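PDB 4BZP: bifunctional enzyme cysn/cysc from Mycobacterium tuberculosis, which phosphorylates adenosine-5'-phosphosulfate at its 3'-hydroxyl with ATP through its APS kinase domain, a step of sulfate activation. Local coordinates for the adenosine-5'-diphosphate site. Residues are numbered along the deposited sequence; one frame, centred on the assembly and turned at random.

The adenosine-5'-diphosphate site. Residues 13-20, 121, 123-124, 159-161, 164. With ADP (adenosine-5'-diphosphate), chain B.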
ATOM      1  N   LEU A  13      22.762   8.968   3.277  1.00  5.49           N
ATOM      2  CA  LEU A  13      23.234   9.105   1.956  1.00  5.73           C
ATOM      3  C   LEU A  13      23.139   7.830   1.131  1.00  5.58           C
ATOM      4  O   LEU A  13      23.142   6.721   1.658  1.00  5.13           O
ATOM      5  CB  LEU A  13      24.690   9.584   1.948  1.00  6.81           C
ATOM      6  CG  LEU A  13      24.946  10.936   2.577  1.00  7.76           C
ATOM      7  CD1 LEU A  13      26.450  11.213   2.614  1.00  9.59           C
ATOM      8  CD2 LEU A  13      24.270  12.063   1.827  1.00  7.88           C
ATOM      9  N   SER A  14      23.078   7.958  -0.184  1.00  5.10           N
ATOM     10  CA  SER A  14      23.235   6.809  -1.066  1.00  5.44           C
ATOM     11  C   SER A  14      24.504   6.048  -0.691  1.00  5.27           C
ATOM     12  O   SER A  14      25.560   6.648  -0.525  1.00  5.12           O
ATOM     13  CB  SER A  14      23.340   7.255  -2.523  1.00  5.66           C
ATOM     14  OG  SER A  14      23.403   6.184  -3.399  1.00  6.58           O
ATOM     15  N   GLY A  15      24.384   4.745  -0.499  1.00  5.32           N
ATOM     16  CA  GLY A  15      25.523   3.891  -0.171  1.00  5.36           C
ATOM     17  C   GLY A  15      25.903   3.891   1.295  1.00  5.19           C
ATOM     18  O   GLY A  15      26.927   3.291   1.626  1.00  5.63           O
ATOM     19  N   SER A  16      25.083   4.437   2.161  1.00  5.65           N
ATOM     20  CA  SER A  16      25.369   4.423   3.588  1.00  6.07           C
ATOM     21  C   SER A  16      25.044   3.139   4.293  1.00  6.31           C
ATOM     22  O   SER A  16      25.529   2.911   5.425  1.00  7.75           O
ATOM     23  CB  SER A  16      24.686   5.615   4.267  1.00  6.28           C
ATOM     24  OG  SER A  16      23.276   5.569   4.145  1.00  6.23           O
ATOM     25  N   GLY A  17      24.281   2.278   3.624  1.00  6.13           N
ATOM     26  CA  GLY A  17      23.984   0.952   4.154  1.00  5.86           C
ATOM     27  C   GLY A  17      22.543   0.677   4.486  1.00  6.02           C
ATOM     28  O   GLY A  17      22.249  -0.334   5.112  1.00  5.99           O
ATOM     29  N   LYS A  18      21.612   1.551   4.138  1.00  5.19           N
ATOM     30  CA  LYS A  18      20.217   1.378   4.498  1.00  4.83           C
ATOM     31  C   LYS A  18      19.616   0.085   4.002  1.00  5.03           C
ATOM     32  O   LYS A  18      19.005  -0.660   4.790  1.00  5.59           O
ATOM     33  CB  LYS A  18      19.398   2.554   3.917  1.00  4.73           C
ATOM     34  CG  LYS A  18      19.852   3.962   4.340  1.00  4.93           C
ATOM     35  CD  LYS A  18      19.035   5.069   3.620  1.00  4.92           C
ATOM     36  CE  LYS A  18      19.131   5.089   2.117  1.00  5.12           C
ATOM     37  NZ  LYS A  18      20.469   5.491   1.659  1.00  5.61           N
ATOM     38  N   SER A  19      19.770  -0.192   2.719  1.00  5.22           N
ATOM     39  CA  SER A  19      19.177  -1.413   2.169  0.50  5.13           C
ATOM     40  C   SER A  19      19.900  -2.644   2.690  1.00  5.29           C
ATOM     41  O   SER A  19      19.231  -3.633   2.960  1.00  5.59           O
ATOM     42  CB  SER A  19      19.134  -1.400   0.650  0.50  5.14           C
ATOM     43  OG  SER A  19      20.416  -1.356   0.074  0.50  5.56           O
ATOM     44  N   SER A  20      21.210  -2.570   2.831  1.00  5.41           N
ATOM     45  CA  SER A  20      21.932  -3.758   3.340  1.00  5.97           C
ATOM     46  C   SER A  20      21.438  -4.097   4.727  1.00  5.45           C
ATOM     47  O   SER A  20      21.182  -5.259   5.029  1.00  5.84           O
ATOM     48  CB  SER A  20      23.412  -3.494   3.434  1.00  6.56           C
ATOM     49  OG  SER A  20      24.027  -3.202   2.188  1.00  8.20           O
ATOM     50  N   ARG A 121      32.296   3.192  -1.546  1.00  6.46           N
ATOM     51  CA  ARG A 121      31.455   2.022  -1.703  1.00  6.53           C
ATOM     52  C   ARG A 121      30.818   2.009  -3.127  1.00  6.40           C
ATOM     53  O   ARG A 121      30.942   1.038  -3.910  1.00  6.13           O
ATOM     54  CB  ARG A 121      30.392   2.004  -0.593  1.00  6.17           C
ATOM     55  CG  ARG A 121      30.932   1.685   0.792  1.00  6.22           C
ATOM     56  CD  ARG A 121      29.889   2.124   1.811  1.00  6.47           C
ATOM     57  NE  ARG A 121      30.283   1.708   3.142  1.00  7.13           N
ATOM     58  CZ  ARG A 121      29.491   1.802   4.192  1.00  7.64           C
ATOM     59  NH1 ARG A 121      28.231   2.169   4.037  1.00  7.56           N
ATOM     60  NH2 ARG A 121      29.910   1.429   5.403  1.00  8.52           N
ATOM     61  N   PRO A 123      28.074   1.127  -4.715  1.00  8.67           N
ATOM     62  CA  PRO A 123      27.756  -0.232  -5.137  1.00 10.09           C
ATOM     63  C   PRO A 123      27.056  -0.365  -6.466  1.00  9.47           C
ATOM     64  O   PRO A 123      27.199  -1.376  -7.150  1.00 11.23           O
ATOM     65  CB  PRO A 123      26.866  -0.695  -3.974  1.00 10.74           C
ATOM     66  CG  PRO A 123      26.276   0.480  -3.455  1.00 11.69           C
ATOM     67  CD  PRO A 123      27.448   1.413  -3.409  1.00 10.05           C
ATOM     68  N   LYS A 124      26.353   0.692  -6.876  1.00  8.24           N
ATOM     69  CA  LYS A 124      25.554   0.704  -8.086  1.00  8.80           C
ATOM     70  C   LYS A 124      26.104   1.707  -9.099  1.00  8.57           C
ATOM     71  O   LYS A 124      25.457   1.911 -10.124  1.00  9.42           O
ATOM     72  CB  LYS A 124      24.078   1.073  -7.770  1.00 10.07           C
ATOM     73  CG  LYS A 124      23.407   0.032  -6.893  1.00 13.65           C
ATOM     74  CD  LYS A 124      21.979   0.454  -6.563  1.00 17.80           C
ATOM     75  CE  LYS A 124      21.259  -0.566  -5.708  1.00 22.55           C
ATOM     76  NZ  LYS A 124      21.772  -0.519  -4.292  1.00 24.97           N
ATOM     77  N   ARG A 159      30.829  -0.642  12.549  1.00  6.72           N
ATOM     78  CA  ARG A 159      30.112  -1.830  12.884  0.50  6.69           C
ATOM     79  C   ARG A 159      29.691  -2.515  11.578  1.00  6.70           C
ATOM     80  O   ARG A 159      29.382  -1.846  10.567  1.00  8.03           O
ATOM     81  CB  ARG A 159      28.932  -1.504  13.798  0.50  7.00           C
ATOM     82  CG  ARG A 159      29.336  -0.715  15.064  0.50  6.94           C
ATOM     83  CD  ARG A 159      30.304  -1.490  15.949  0.50  7.24           C
ATOM     84  NE  ARG A 159      29.668  -2.657  16.525  0.50  6.77           N
ATOM     85  CZ  ARG A 159      30.320  -3.732  16.972  0.50  7.00           C
ATOM     86  NH1 ARG A 159      31.647  -3.803  16.899  0.50  7.27           N
ATOM     87  NH2 ARG A 159      29.641  -4.771  17.457  0.50  6.52           N
ATOM     88  N   SER A 160      29.714  -3.829  11.580  1.00  5.85           N
ATOM     89  CA  SER A 160      29.368  -4.593  10.398  1.00  5.50           C
ATOM     90  C   SER A 160      27.879  -4.537  10.122  1.00  5.43           C
ATOM     91  O   SER A 160      27.072  -4.176  10.985  1.00  5.48           O
ATOM     92  CB  SER A 160      29.780  -6.060  10.621  1.00  5.63           C
ATOM     93  OG  SER A 160      28.956  -6.665  11.591  1.00  6.35           O
ATOM     94  N   ILE A 161      27.489  -4.987   8.912  1.00  5.17           N
ATOM     95  CA  ILE A 161      26.061  -5.022   8.573  1.00  5.86           C
ATOM     96  C   ILE A 161      25.308  -5.894   9.550  1.00  5.91           C
ATOM     97  O   ILE A 161      24.238  -5.578  10.041  1.00  5.43           O
ATOM     98  CB  ILE A 161      25.852  -5.477   7.130  1.00  6.08           C
ATOM     99  CG1 ILE A 161      26.471  -4.462   6.193  1.00  6.79           C
ATOM    100  CG2 ILE A 161      24.406  -5.692   6.821  1.00  6.16           C
ATOM    101  CD1 ILE A 161      26.782  -5.005   4.837  1.00  7.71           C
ATOM    102  N   GLN A 164      25.002  -4.035  12.875  1.00  5.68           N
ATOM    103  CA  GLN A 164      23.987  -2.971  12.737  0.50  5.62           C
ATOM    104  C   GLN A 164      22.569  -3.532  12.706  1.00  5.31           C
ATOM    105  O   GLN A 164      21.662  -2.984  13.286  1.00  5.48           O
ATOM    106  CB  GLN A 164      24.238  -2.192  11.462  0.50  5.81           C
ATOM    107  CG  GLN A 164      25.501  -1.386  11.503  0.50  6.16           C
ATOM    108  CD  GLN A 164      25.670  -0.500  10.279  0.50  6.49           C
ATOM    109  OE1 GLN A 164      24.732  -0.277   9.471  0.50  7.24           O
ATOM    110  NE2 GLN A 164      26.863   0.005  10.123  0.50  7.00           N
TER
HETATM  111  PB  ADP B1191      22.032   2.377   0.673  0.70  5.29           P
HETATM  112  O1B ADP B1191      22.150   3.151  -0.682  0.70  5.70           O
HETATM  113  O2B ADP B1191      21.976   3.282   1.860  0.70  5.20           O
HETATM  114  O3B ADP B1191      20.984   1.318   0.609  0.70  5.76           O
HETATM  115  PA  ADP B1191      23.852   0.086   0.654  0.70  7.19           P
HETATM  116  O1A ADP B1191      23.663  -0.302  -0.754  0.70  7.52           O
HETATM  117  O2A ADP B1191      23.146  -0.732   1.694  0.70  6.86           O
HETATM  118  O3A ADP B1191      23.448   1.611   0.817  0.70  6.17           O
HETATM  119  O5' ADP B1191      25.398   0.156   1.106  0.70  7.05           O
HETATM  120  C5' ADP B1191      26.392   0.463   0.157  0.70  6.80           C
HETATM  121  C4' ADP B1191      27.387  -0.703   0.182  0.70  6.68           C
HETATM  122  O4' ADP B1191      28.246  -0.514   1.290  0.70  6.81           O
HETATM  123  C3' ADP B1191      26.840  -2.137   0.252  0.70  6.92           C
HETATM  124  O3' ADP B1191      27.053  -2.771  -0.987  0.70  7.19           O
HETATM  125  C2' ADP B1191      27.742  -2.810   1.223  0.70  7.57           C
HETATM  126  O2' ADP B1191      28.595  -3.709   0.460  0.70  9.63           O
HETATM  127  C1' ADP B1191      28.589  -1.758   1.866  0.70  7.29           C
HETATM  128  N9  ADP B1191      28.291  -1.632   3.303  0.70  7.54           N
HETATM  129  C8  ADP B1191      27.149  -1.077   3.807  0.70  7.76           C
HETATM  130  N7  ADP B1191      27.125  -1.081   5.151  0.70  7.86           N
HETATM  131  C5  ADP B1191      28.328  -1.637   5.512  0.70  7.41           C
HETATM  132  C6  ADP B1191      28.903  -1.948   6.796  0.70  7.36           C
HETATM  133  N6  ADP B1191      28.283  -1.646   7.955  0.70  7.63           N
HETATM  134  N1  ADP B1191      30.122  -2.542   6.734  0.70  7.07           N
HETATM  135  C2  ADP B1191      30.731  -2.830   5.590  0.70  7.49           C
HETATM  136  N3  ADP B1191      30.248  -2.606   4.341  0.70  7.28           N
HETATM  137  C4  ADP B1191      29.019  -2.048   4.307  0.70  7.36           C
HETATM  138  O   HOH W   1      20.161   4.974  -1.149  1.00  7.24           O
HETATM  139  O   HOH W   2      23.036   1.900  -2.839  1.00 12.10           O
HETATM  140  O   HOH W   3      25.582  -0.229   7.108  1.00 18.49           O
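Beta-phosphate oxygen O2B of ADP is gripped by three donors: the backbone N of Gly17, which divides its N-H between ADP O2B and the bridging ADP O3A, the backbone N of Lys18 and the side-chain amine NZ of Lys18, whose salt bridge is 2.7 Å from NZ to O2B. The Lys18 chain leaves the start of helix 18-31 with CG beside its own backbone N, then bends at chi3 (-61°) and chi4 (-69°), curling alongside O2B so that NZ closes on it from the end of the curl. Ser16 OG, turned between its backbone N and C, bonds a lone pair of Leu13 O at 2.7 Å, which may brace the loop. Gly15 N meets ADP O1B nearly straight (2.8 Å), while Ser19 supplies both N and OG to O3B. Alpha-phosphate oxygen O2A of ADP takes Ser19 OG, Ser20 N and Ser20 OG, the last at 2.7 Å. Water 2 joins Lys124 NZ to O1B and O1A. The helix start and Lys18 would together offset the phosphate charge.

Adenine is sandwiched between Arg121 and Ile161. Extended from CG to NE, Arg121 lays its guanidinium over one face, CZ 3.6 Å from the centroid of the five-membered ADP ring; NH1 bonds Gly15 O in the guanidinium plane, fixing its rotation. Ile161 presses CG1 and CD1 on the opposite face, CG1 3.4 Å from ADP C5. The amino ADP N6 donates to the carbonyl Arg159 O (2.8 Å, 165° at H), and water 3 links N7 to Gln164 OE1, contacts suited to reading adenine. ADP is partly occupied, and one of two conformers is described. This Walker A P-loop pocket holds the nucleotide left when ATP gives up its gamma-phosphate to APS.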